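PDB 2P7I: methyltransferase from Pectobacterium atrosepticum SCRI1043, which transfers methyl groups from S-adenosylmethionine as a type 12 family SAM-dependent methyltransferase. Local coordinates for the interface of chains A and B and the interface of chains A and C. Sequence-based numbering; all coordinates share one arbitrary frame. Chains: chain A/B/C, Hypothetical protein.

Contact 1: the interface of chains A and B. Residues chain A 153-154, 159-162; chain B 179-181, 184, 188.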
loop_
_atom_site.group_PDB
_atom_site.type_symbol
_atom_site.label_atom_id
_atom_site.label_comp_id
_atom_site.label_asym_id
_atom_site.label_seq_id
_atom_site.Cartn_x
_atom_site.Cartn_y
_atom_site.Cartn_z
ATOM N N VAL A 153 -5.434 -16.501 -3.069
ATOM C CA VAL A 153 -6.314 -16.122 -4.178
ATOM C C VAL A 153 -5.541 -16.146 -5.489
ATOM O O VAL A 153 -6.006 -16.668 -6.500
ATOM C CB VAL A 153 -6.956 -14.730 -3.958
ATOM C CG1 VAL A 153 -7.653 -14.222 -5.255
ATOM C CG2 VAL A 153 -7.954 -14.789 -2.751
ATOM N N LYS A 154 -4.329 -15.591 -5.498
ATOM C CA LYS A 154 -3.520 -15.648 -6.727
ATOM C C LYS A 154 -3.215 -17.078 -7.172
ATOM O O LYS A 154 -3.132 -17.364 -8.363
ATOM C CB LYS A 154 -2.247 -14.824 -6.574
ATOM C CG LYS A 154 -2.460 -13.319 -6.486
ATOM C CD LYS A 154 -3.473 -12.807 -7.526
ATOM C CE LYS A 154 -3.589 -11.315 -7.529
ATOM N NZ LYS A 154 -4.655 -10.829 -8.481
ATOM N N SER A 159 -11.417 -18.140 -4.566
ATOM C CA SER A 159 -11.791 -17.403 -5.778
ATOM C C SER A 159 -11.398 -15.932 -5.769
ATOM O O SER A 159 -10.946 -15.351 -6.782
ATOM C CB SER A 159 -13.310 -17.521 -6.025
ATOM O OG SER A 159 -14.079 -16.989 -4.959
ATOM N N HIS A 160 -11.584 -15.302 -4.624
ATOM C CA HIS A 160 -11.322 -13.878 -4.490
ATOM C C HIS A 160 -11.242 -13.544 -2.991
ATOM O O HIS A 160 -11.615 -14.364 -2.150
ATOM C CB HIS A 160 -12.373 -13.048 -5.238
ATOM C CG HIS A 160 -13.755 -13.159 -4.704
ATOM N ND1 HIS A 160 -14.600 -14.204 -5.018
ATOM C CD2 HIS A 160 -14.476 -12.306 -3.938
ATOM C CE1 HIS A 160 -15.751 -14.020 -4.402
ATOM N NE2 HIS A 160 -15.703 -12.876 -3.739
ATOM N N ASN A 161 -10.774 -12.333 -2.666
ATOM C CA ASN A 161 -10.355 -12.037 -1.279
ATOM C C ASN A 161 -11.519 -12.182 -0.291
ATOM O O ASN A 161 -11.361 -12.857 0.725
ATOM C CB ASN A 161 -9.743 -10.634 -1.142
ATOM C CG ASN A 161 -8.473 -10.406 -1.959
ATOM O OD1 ASN A 161 -7.935 -11.283 -2.619
ATOM N ND2 ASN A 161 -7.985 -9.150 -1.898
ATOM N N SER A 162 -12.695 -11.629 -0.620
ATOM C CA SER A 162 -13.844 -11.643 0.276
ATOM C C SER A 162 -14.717 -12.873 0.126
ATOM O O SER A 162 -15.838 -12.860 0.645
ATOM C CB SER A 162 -14.678 -10.381 0.079
ATOM O OG SER A 162 -15.202 -10.371 -1.224
ATOM N N LEU B 179 -8.429 -5.903 -8.589
ATOM C CA LEU B 179 -7.433 -6.833 -9.135
ATOM C C LEU B 179 -7.740 -8.277 -8.794
ATOM O O LEU B 179 -7.466 -9.196 -9.588
ATOM C CB LEU B 179 -6.040 -6.418 -8.716
ATOM C CG LEU B 179 -5.419 -5.233 -9.480
ATOM C CD1 LEU B 179 -4.329 -4.596 -8.668
ATOM C CD2 LEU B 179 -4.857 -5.701 -10.804
ATOM N N ASP B 180 -8.326 -8.516 -7.630
ATOM C CA ASP B 180 -8.602 -9.883 -7.233
ATOM C C ASP B 180 -9.665 -10.560 -8.108
ATOM O O ASP B 180 -9.468 -11.709 -8.610
ATOM C CB ASP B 180 -8.872 -10.009 -5.703
ATOM C CG ASP B 180 -10.201 -9.391 -5.231
ATOM O OD1 ASP B 180 -10.546 -8.264 -5.644
ATOM O OD2 ASP B 180 -10.874 -10.010 -4.371
ATOM N N THR B 181 -10.787 -9.873 -8.329
ATOM C CA THR B 181 -11.875 -10.458 -9.051
ATOM C C THR B 181 -11.621 -10.420 -10.559
ATOM O O THR B 181 -12.063 -11.287 -11.299
ATOM C CB THR B 181 -13.192 -9.700 -8.729
ATOM O OG1 THR B 181 -12.967 -8.284 -8.858
ATOM C CG2 THR B 181 -13.662 -10.033 -7.282
ATOM N N ARG B 184 -9.303 -13.275 -11.246
ATOM C CA ARG B 184 -10.158 -14.473 -11.126
ATOM C C ARG B 184 -10.879 -14.805 -12.415
ATOM O O ARG B 184 -10.858 -15.949 -12.887
ATOM C CB ARG B 184 -11.204 -14.320 -9.988
ATOM C CG ARG B 184 -12.159 -15.485 -9.843
ATOM C CD ARG B 184 -13.377 -15.122 -9.058
ATOM N NE ARG B 184 -14.166 -14.138 -9.784
ATOM C CZ ARG B 184 -15.030 -13.296 -9.234
ATOM N NH1 ARG B 184 -15.284 -13.331 -7.941
ATOM N NH2 ARG B 184 -15.684 -12.434 -10.003
ATOM N N ARG B 188 -10.315 -17.905 -14.781
ATOM C CA ARG B 188 -11.442 -18.788 -15.062
ATOM C C ARG B 188 -11.723 -19.000 -16.555
ATOM O O ARG B 188 -12.229 -20.054 -16.946
ATOM C CB ARG B 188 -12.714 -18.308 -14.365
ATOM C CG ARG B 188 -12.677 -18.604 -12.865
ATOM C CD ARG B 188 -13.882 -18.017 -12.183
ATOM N NE ARG B 188 -13.957 -18.453 -10.791
ATOM C CZ ARG B 188 -15.034 -18.311 -10.036
ATOM N NH1 ARG B 188 -16.086 -17.667 -10.508
ATOM N NH2 ARG B 188 -15.080 -18.802 -8.799
HETATM O O HOH W 1 -12.739 -9.391 -2.525
HETATM O O HOH W 2 -7.053 -12.845 -8.234
#

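Contact 2: the interface of chains A and C. Residues chain A 218-219, 221-222, 225-226, 229; chain C 151, 154-155, 203-204, 208.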
loop_
_atom_site.group_PDB
_atom_site.type_symbol
_atom_site.label_atom_id
_atom_site.label_comp_id
_atom_site.label_asym_id
_atom_site.label_seq_id
_atom_site.Cartn_x
_atom_site.Cartn_y
_atom_site.Cartn_z
ATOM N N LEU A 218 11.786 -18.529 12.677
ATOM C CA LEU A 218 11.266 -17.214 13.060
ATOM C C LEU A 218 11.293 -17.009 14.606
ATOM O O LEU A 218 10.847 -17.882 15.366
ATOM C CB LEU A 218 9.829 -17.057 12.539
ATOM C CG LEU A 218 9.574 -17.245 11.029
ATOM C CD1 LEU A 218 8.117 -16.961 10.685
ATOM C CD2 LEU A 218 10.465 -16.366 10.165
ATOM N N SER A 219 11.793 -15.849 15.054
ATOM C CA SER A 219 11.878 -15.500 16.480
ATOM C C SER A 219 10.657 -14.708 16.940
ATOM O O SER A 219 9.849 -14.265 16.134
ATOM C CB SER A 219 13.098 -14.621 16.699
ATOM O OG SER A 219 12.951 -13.397 15.981
ATOM N N GLU A 221 10.971 -11.820 18.123
ATOM C CA GLU A 221 11.269 -10.466 17.648
ATOM C C GLU A 221 10.761 -10.294 16.239
ATOM O O GLU A 221 10.222 -9.212 15.921
ATOM C CB GLU A 221 12.770 -10.181 17.750
ATOM C CG GLU A 221 13.285 -10.154 19.199
ATOM C CD GLU A 221 13.514 -11.561 19.809
ATOM O OE1 GLU A 221 13.637 -12.571 19.060
ATOM O OE2 GLU A 221 13.557 -11.649 21.060
ATOM N N TYR A 222 10.873 -11.342 15.406
ATOM C CA TYR A 222 10.252 -11.338 14.065
ATOM C C TYR A 222 8.762 -11.103 14.195
ATOM O O TYR A 222 8.192 -10.279 13.474
ATOM C CB TYR A 222 10.564 -12.613 13.214
ATOM C CG TYR A 222 9.849 -12.643 11.832
ATOM C CD1 TYR A 222 10.386 -12.001 10.720
ATOM C CD2 TYR A 222 8.673 -13.331 11.648
ATOM C CE1 TYR A 222 9.745 -12.040 9.454
ATOM C CE2 TYR A 222 8.012 -13.349 10.402
ATOM C CZ TYR A 222 8.559 -12.709 9.302
ATOM O OH TYR A 222 7.890 -12.753 8.070
ATOM N N GLY A 225 8.046 -7.594 15.056
ATOM C CA GLY A 225 8.293 -6.807 13.849
ATOM C C GLY A 225 7.099 -6.844 12.923
ATOM O O GLY A 225 6.738 -5.853 12.296
ATOM N N CYS A 226 6.478 -8.022 12.795
ATOM C CA CYS A 226 5.272 -8.129 11.967
ATOM C C CYS A 226 4.109 -7.343 12.527
ATOM O O CYS A 226 3.279 -6.867 11.781
ATOM C CB CYS A 226 4.821 -9.574 11.814
ATOM S SG CYS A 226 5.985 -10.603 10.823
ATOM N N LEU A 229 5.025 -3.576 11.839
ATOM C CA LEU A 229 4.846 -3.235 10.424
ATOM C C LEU A 229 3.388 -3.258 10.008
ATOM O O LEU A 229 2.947 -2.437 9.212
ATOM C CB LEU A 229 5.713 -4.130 9.537
ATOM C CG LEU A 229 5.739 -3.673 8.055
ATOM C CD1 LEU A 229 6.575 -2.363 7.969
ATOM C CD2 LEU A 229 6.294 -4.765 7.154
ATOM N N ILE C 151 10.714 -5.333 8.198
ATOM C CA ILE C 151 10.539 -6.039 9.447
ATOM C C ILE C 151 11.868 -5.992 10.221
ATOM O O ILE C 151 11.893 -5.700 11.394
ATOM C CB ILE C 151 10.085 -7.488 9.221
ATOM C CG1 ILE C 151 8.648 -7.465 8.653
ATOM C CG2 ILE C 151 10.186 -8.288 10.530
ATOM C CD1 ILE C 151 8.112 -8.812 8.163
ATOM N N LYS C 154 12.122 -2.619 11.758
ATOM C CA LYS C 154 11.301 -2.532 12.976
ATOM C C LYS C 154 11.922 -3.266 14.165
ATOM O O LYS C 154 11.781 -2.845 15.309
ATOM C CB LYS C 154 9.879 -3.008 12.704
ATOM C CG LYS C 154 9.062 -2.106 11.788
ATOM C CD LYS C 154 9.217 -0.616 12.140
ATOM C CE LYS C 154 8.319 0.263 11.328
ATOM N NZ LYS C 154 8.550 1.728 11.609
HETATM N N MSE C 155 12.582 -4.377 13.879
HETATM C CA MSE C 155 13.279 -5.182 14.856
HETATM C C MSE C 155 14.535 -4.472 15.405
HETATM O O MSE C 155 15.112 -4.930 16.394
HETATM C CB MSE C 155 13.665 -6.521 14.194
HETATM C CG MSE C 155 12.546 -7.520 14.055
HETATM SE SE MSE C 155 13.185 -9.040 12.956
HETATM C CE MSE C 155 14.170 -9.877 14.267
ATOM N N ALA C 203 8.373 -11.514 2.321
ATOM C CA ALA C 203 8.124 -11.255 3.744
ATOM C C ALA C 203 9.128 -11.938 4.658
ATOM O O ALA C 203 9.152 -11.658 5.853
ATOM C CB ALA C 203 6.682 -11.626 4.111
ATOM N N LEU C 204 9.993 -12.774 4.090
ATOM C CA LEU C 204 11.016 -13.465 4.850
ATOM C C LEU C 204 12.394 -13.090 4.345
ATOM O O LEU C 204 12.555 -12.746 3.181
ATOM C CB LEU C 204 10.807 -14.972 4.727
ATOM C CG LEU C 204 9.388 -15.426 5.087
ATOM C CD1 LEU C 204 9.045 -16.718 4.350
ATOM C CD2 LEU C 204 9.243 -15.579 6.608
ATOM N N GLN C 208 16.041 -17.050 6.076
ATOM C CA GLN C 208 14.808 -17.772 6.392
ATOM C C GLN C 208 14.274 -18.561 5.195
ATOM O O GLN C 208 13.753 -19.672 5.362
ATOM C CB GLN C 208 13.718 -16.812 6.881
ATOM C CG GLN C 208 14.061 -16.060 8.165
ATOM C CD GLN C 208 13.034 -14.966 8.486
ATOM O OE1 GLN C 208 12.594 -14.230 7.603
ATOM N NE2 GLN C 208 12.651 -14.861 9.755
#

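Contact 1: the interface of chains A and B
B:Asp180 and B:Arg184, one helical turn apart, reach from one face of a helix to the loop A:Ser159-A:Ser162. The aspartate takes the crowded position between its backbone N and carbonyl carbon (chi1 70°), which sends its carboxylate across the loop. There OD2 accepts the backbone N-H of A:Asn161 at 2.9 Å, through the anti lone pair and nearly straight, 164° at H. The same oxygen lies 2.7 Å from water 1, which also contacts A:Ser162 N and OG, so main chain and solvent together grip it. The A:Asn161 amide crosses the carboxylate obliquely, and its CG packs 3.8 Å from B:Asp180 CB.

B:Arg184 starts anti to its backbone N, bends at chi3 and runs alongside A:His160. The planes of guanidinium and imidazole are almost perpendicular (87°), and NH1 stands over the ring face, 3.6 Å from the A:His160 centroid, a cation-pi contact displaced toward ND1. In plane at the guanidinium edge, A:His160 ND1 lies 3.1 Å from B:Arg184 NH1, off the ring's own lone-pair direction. A:Ser159 OG, 2.8 Å from A:His160 ND1, fixes the ring's rotation from its own chain. A positive guanidinium here could disfavour a protonated histidine. B:Thr181 CG2 meets A:His160 CB at 3.9 Å.

Beyond B:Asp180, water 2 links its carbonyl O to A:Lys154 NZ, 3.1 Å from that water. The patch sets helix 179-188 of chain B against the end of helix 147-154 and the following loop of chain A, within a two-fold interface.

Contact 2: the interface of chains A and C
In this class I, Rossmann-like SAM-dependent methyltransferase, helix 220-230 of chain A packs on helix 147-154 of chain C, the loop at C:Ala203 and C:Leu204, and the start of helix 206-214, forming part of a two-fold interface. The tight part centres on A:Tyr222. With CG anti to the backbone N (chi1 177°), its ring extends into chain C, and the phenol OH donates to C:Ala203 O at 2.8 Å. The hydroxyl lies well above the carbonyl plane, 47° out of it, although the acceptor itself sits in plane at the ring edge. The ring is sandwiched by its own chain: A:Cys226 SG lies over one face near the rim and A:Leu218 CD2 over the other.

From chain C, C:Ile151 crosses the ring obliquely. Its CG2 branch touches A:Tyr222 CD1 at 3.7 Å, while the CD1 tip of the other branch fits against A:Cys226 SG at 3.8 Å. C:Leu204 meets the phenol end at about a right angle, with CD2 3.5 Å from A:Tyr222 OH. C:Gln208 crosses A:Tyr222 obliquely, its amide steeply inclined (78°) to the ring with NE2 toward CD1. C:Met155, modelled as selenomethionine, bends at chi3 so that SE lies 3.9 Å from A:Tyr222 CA and CE comes beside A:Glu221 CB. A:Ser219 OG accepts A:Tyr222 N-H at 3.0 Å, securing the helix start from which the tyrosine projects.

Contact is looser at A:Gly225, which, with no side chain, brings CA only to 4.1 Å from C:Ile151 CG2, and at C:Lys154, which hides little surface. Further along, A:Leu229 CD2 still meets C:Ile151 CG1 at 3.9 Å, crossing at about a right angle.

The C-alpha centres of contact 1 and contact 2 lie about 27 Å apart, yet both draw on helix 147-154. A:Lys154 enters contact 1 through its amino group, and C:Lys154, the same residue in another copy, enters contact 2 through its stem beside the partner helix. The remaining elements differ, helix 179-188 serving contact 1 and helices 206-214 and 220-230 serving contact 2. Because the two contacts use largely different surfaces, chain A holds B and C at once, and as both interfaces are two-fold, repeating the pairings is compatible with the four-copy deposited assembly. The structure alone does not show whether that tetramer forms in the cell.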